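Local atomic coordinates of lysozyme (Meretrix lusoria, PDB entry 3AYQ), a protein that hydrolyses the beta-1,4-glycosidic bonds of bacterial cell-wall peptidoglycan and of chitin oligomers, lysing Gram-positive bacteria such as Micrococcus luteus. Residues A[42-47]-A[71-76]. Sequence-based numbering, arbitrary orientation.
Sequences EAYWID and NYMKRY. With NAG (2-acetamido-2-deoxy-beta-D-glucopyranose), chain B; NAG (2-acetamido-2-deoxy-beta-D-glucopyranose), chain C; NAG (2-acetamido-2-deoxy-beta-D-glucopyranose), chain D.
Y44 lays its ring flat over that of Y72 in an offset stack, with centroids 3.8 Å apart and planes only 6° from parallel. Both rings leave their helices with CG anti to the backbone N (chi1 -175° in Y44), which brings them face to face. The other face of Y44 receives the acetamide methyl of the chain C sugar, NAG C8 to Y44 CD2 3.2 Å, while Y76 lies against the other face of Y72. The Y44 hydroxyl touches the M73 methyl CE and is hydrogen-bonded to H93 of helix 86-95.

Beside the stack, the D47 carboxylate points at the sugars and is shared among three donors. Y76 OH donates to D47 OD2 over 2.6 Å, coming from above the carboxylate plane, and O6 of the chain B NAG donates to the same oxygen. That O6 also accepts a bond from Y72 OH at 2.8 Å, which makes a chain from Y72 through the sugar to D47. OD1 takes the amide N2 of the chain D NAG at 3.0 Å, nearly straight at 163°. Farther from the sugars, the extended R75 donates a hydrogen bond from NH1 to D47 O at 2.8 Å, in the carbonyl plane on a lone pair.

Y44, D47 and Y72 belong to the experimentally established substrate site, and here they meet three linked NAG units. The arrangement is consistent with recognition by apolar packing and hydrogen bonding: an aromatic wall packs an acetamide methyl, and one buried carboxylate, probably ionised, reads a hydroxymethyl and an N-acetyl group on adjacent units.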
loop_
_atom_site.group_PDB
_atom_site.type_symbol
_atom_site.label_atom_id
_atom_site.label_comp_id
_atom_site.label_asym_id
_atom_site.label_seq_id
_atom_site.Cartn_x
_atom_site.Cartn_y
_atom_site.Cartn_z
ATOM N N GLU A 42 11.550 -1.015 -2.868
ATOM C CA GLU A 42 11.937 -1.257 -4.255
ATOM C C GLU A 42 11.346 -2.528 -4.863
ATOM O O GLU A 42 10.901 -2.515 -6.009
ATOM C CB GLU A 42 13.466 -1.291 -4.380
ATOM C CG GLU A 42 13.969 -1.494 -5.802
ATOM C CD GLU A 42 15.482 -1.444 -5.898
ATOM O OE1 GLU A 42 16.155 -2.094 -5.070
ATOM O OE2 GLU A 42 16.001 -0.760 -6.804
ATOM N N ALA A 43 11.342 -3.621 -4.104
ATOM C CA ALA A 43 10.808 -4.887 -4.608
ATOM C C ALA A 43 9.331 -4.770 -4.965
ATOM O O ALA A 43 8.869 -5.354 -5.943
ATOM C CB ALA A 43 11.007 -5.984 -3.571
ATOM N N TYR A 44 8.594 -4.020 -4.152
ATOM C CA TYR A 44 7.167 -3.804 -4.362
ATOM C C TYR A 44 6.994 -3.007 -5.654
ATOM O O TYR A 44 6.133 -3.311 -6.484
ATOM C CB TYR A 44 6.603 -3.028 -3.163
ATOM C CG TYR A 44 5.103 -2.801 -3.135
ATOM C CD1 TYR A 44 4.509 -1.821 -3.924
ATOM C CD2 TYR A 44 4.288 -3.522 -2.257
ATOM C CE1 TYR A 44 3.139 -1.550 -3.836
ATOM C CE2 TYR A 44 2.919 -3.264 -2.163
ATOM C CZ TYR A 44 2.352 -2.273 -2.952
ATOM O OH TYR A 44 1.007 -1.990 -2.842
ATOM N N TRP A 45 7.835 -1.993 -5.814
ATOM C CA TRP A 45 7.804 -1.139 -6.989
ATOM C C TRP A 45 8.103 -1.946 -8.248
ATOM O O TRP A 45 7.525 -1.697 -9.301
ATOM C CB TRP A 45 8.824 -0.012 -6.831
ATOM C CG TRP A 45 8.935 0.866 -8.027
ATOM C CD1 TRP A 45 8.056 1.832 -8.426
ATOM C CD2 TRP A 45 9.989 0.854 -8.991
ATOM N NE1 TRP A 45 8.503 2.427 -9.583
ATOM C CE2 TRP A 45 9.687 1.844 -9.952
ATOM C CE3 TRP A 45 11.161 0.101 -9.138
ATOM C CZ2 TRP A 45 10.519 2.104 -11.051
ATOM C CZ3 TRP A 45 11.989 0.358 -10.230
ATOM C CH2 TRP A 45 11.660 1.352 -11.172
ATOM N N ILE A 46 9.021 -2.902 -8.134
ATOM C CA ILE A 46 9.370 -3.756 -9.263
ATOM C C ILE A 46 8.159 -4.623 -9.593
ATOM O O ILE A 46 7.746 -4.720 -10.747
ATOM C CB ILE A 46 10.570 -4.668 -8.922
ATOM C CG1 ILE A 46 11.833 -3.820 -8.766
ATOM C CG2 ILE A 46 10.746 -5.739 -9.993
ATOM C CD1 ILE A 46 13.076 -4.622 -8.435
ATOM N N ASP A 47 7.576 -5.235 -8.565
ATOM C CA ASP A 47 6.421 -6.102 -8.765
ATOM C C ASP A 47 5.183 -5.390 -9.315
ATOM O O ASP A 47 4.364 -6.017 -9.986
ATOM C CB ASP A 47 6.079 -6.834 -7.458
ATOM C CG ASP A 47 6.963 -8.057 -7.217
ATOM O OD1 ASP A 47 8.028 -8.171 -7.862
ATOM O OD2 ASP A 47 6.597 -8.906 -6.370
ATOM N N ASN A 71 -1.749 -1.613 -9.123
ATOM C CA ASN A 71 -1.176 -2.703 -9.908
ATOM C C ASN A 71 -0.736 -3.885 -9.042
ATOM O O ASN A 71 -0.839 -5.043 -9.458
ATOM C CB ASN A 71 0.021 -2.203 -10.731
ATOM C CG ASN A 71 -0.380 -1.211 -11.809
ATOM O OD1 ASN A 71 -1.543 -1.132 -12.198
ATOM N ND2 ASN A 71 0.596 -0.457 -12.314
ATOM N N TYR A 72 -0.242 -3.600 -7.843
ATOM C CA TYR A 72 0.204 -4.664 -6.946
ATOM C C TYR A 72 -0.972 -5.521 -6.498
ATOM O O TYR A 72 -0.860 -6.743 -6.395
ATOM C CB TYR A 72 0.894 -4.065 -5.721
ATOM C CG TYR A 72 1.704 -5.051 -4.910
ATOM C CD1 TYR A 72 1.127 -5.778 -3.872
ATOM C CD2 TYR A 72 3.064 -5.237 -5.171
ATOM C CE1 TYR A 72 1.886 -6.663 -3.106
ATOM C CE2 TYR A 72 3.828 -6.120 -4.416
ATOM C CZ TYR A 72 3.235 -6.826 -3.386
ATOM O OH TYR A 72 4.001 -7.683 -2.633
ATOM N N MET A 73 -2.101 -4.880 -6.225
ATOM C CA MET A 73 -3.281 -5.613 -5.785
ATOM C C MET A 73 -3.910 -6.391 -6.940
ATOM O O MET A 73 -4.467 -7.470 -6.744
ATOM C CB MET A 73 -4.296 -4.647 -5.160
ATOM C CG MET A 73 -3.757 -3.890 -3.948
ATOM S SD MET A 73 -2.939 -4.990 -2.757
ATOM C CE MET A 73 -1.869 -3.831 -1.891
ATOM N N LYS A 74 -3.817 -5.851 -8.150
ATOM C CA LYS A 74 -4.373 -6.543 -9.308
ATOM C C LYS A 74 -3.541 -7.795 -9.559
ATOM O O LYS A 74 -4.048 -8.819 -10.014
ATOM C CB LYS A 74 -4.323 -5.647 -10.546
ATOM C CG LYS A 74 -5.017 -6.245 -11.769
ATOM C CD LYS A 74 -6.516 -6.369 -11.550
ATOM C CE LYS A 74 -7.213 -6.893 -12.791
ATOM N NZ LYS A 74 -7.032 -5.972 -13.948
ATOM N N ARG A 75 -2.253 -7.706 -9.250
ATOM C CA ARG A 75 -1.351 -8.827 -9.456
ATOM C C ARG A 75 -1.435 -9.922 -8.395
ATOM O O ARG A 75 -1.466 -11.106 -8.727
ATOM C CB ARG A 75 0.096 -8.327 -9.549
ATOM C CG ARG A 75 1.116 -9.444 -9.670
ATOM C CD ARG A 75 2.516 -8.914 -9.912
ATOM N NE ARG A 75 3.437 -10.000 -10.235
ATOM C CZ ARG A 75 4.672 -9.826 -10.691
ATOM N NH1 ARG A 75 5.150 -8.605 -10.882
ATOM N NH2 ARG A 75 5.425 -10.881 -10.968
ATOM N N TYR A 76 -1.499 -9.528 -7.127
ATOM C CA TYR A 76 -1.506 -10.492 -6.029
ATOM C C TYR A 76 -2.768 -10.771 -5.212
ATOM O O TYR A 76 -2.970 -11.897 -4.765
ATOM C CB TYR A 76 -0.389 -10.130 -5.050
ATOM C CG TYR A 76 1.002 -10.288 -5.613
ATOM C CD1 TYR A 76 1.430 -11.512 -6.124
ATOM C CD2 TYR A 76 1.906 -9.223 -5.610
ATOM C CE1 TYR A 76 2.724 -11.674 -6.615
ATOM C CE2 TYR A 76 3.201 -9.376 -6.099
ATOM C CZ TYR A 76 3.603 -10.605 -6.598
ATOM O OH TYR A 76 4.888 -10.770 -7.059
HETATM C C1 NAG B . 7.862 -8.433 0.087
HETATM C C2 NAG B . 8.038 -9.968 0.180
HETATM C C3 NAG B . 8.737 -10.548 -1.060
HETATM C C4 NAG B . 8.177 -9.990 -2.368
HETATM C C5 NAG B . 8.058 -8.462 -2.229
HETATM C C6 NAG B . 7.550 -7.783 -3.503
HETATM C C7 NAG B . 8.092 -11.048 2.325
HETATM C C8 NAG B . 8.899 -11.453 3.504
HETATM N N2 NAG B . 8.736 -10.374 1.386
HETATM O O3 NAG B . 8.692 -11.946 -1.110
HETATM O O4 NAG B . 9.160 -10.397 -3.393
HETATM O O5 NAG B . 7.265 -8.102 -1.126
HETATM O O6 NAG B . 6.350 -8.354 -3.927
HETATM O O7 NAG B . 6.925 -11.318 2.264
HETATM C C1 NAG C . 6.424 -4.416 3.109
HETATM C C2 NAG C . 6.400 -4.333 1.571
HETATM C C3 NAG C . 6.306 -5.714 0.905
HETATM C C4 NAG C . 7.283 -6.744 1.488
HETATM C C5 NAG C . 7.262 -6.646 3.021
HETATM C C6 NAG C . 8.288 -7.599 3.655
HETATM C C7 NAG C . 5.704 -2.288 0.418
HETATM C C8 NAG C . 4.554 -1.368 0.098
HETATM N N2 NAG C . 5.408 -3.401 1.072
HETATM O O3 NAG C . 6.472 -5.661 -0.498
HETATM O O4 NAG C . 7.102 -7.879 1.138
HETATM O O5 NAG C . 7.429 -5.324 3.504
HETATM O O6 NAG C . 9.585 -7.055 3.704
HETATM O O7 NAG C . 6.820 -1.956 0.112
HETATM C C1 NAG D . 8.483 -11.051 -4.406
HETATM C C2 NAG D . 9.398 -11.151 -5.624
HETATM C C3 NAG D . 8.727 -12.017 -6.707
HETATM C C4 NAG D . 8.281 -13.350 -6.129
HETATM C C5 NAG D . 7.399 -13.123 -4.903
HETATM C C6 NAG D . 7.068 -14.474 -4.245
HETATM C C7 NAG D . 10.941 -9.235 -6.091
HETATM C C8 NAG D . 11.113 -8.002 -6.939
HETATM N N2 NAG D . 9.757 -9.842 -6.147
HETATM O O3 NAG D . 9.648 -12.245 -7.731
HETATM O O4 NAG D . 7.586 -14.096 -7.082
HETATM O O5 NAG D . 8.068 -12.312 -3.958
HETATM O O6 NAG D . 8.253 -15.053 -3.747
HETATM O O7 NAG D . 11.848 -9.598 -5.377
#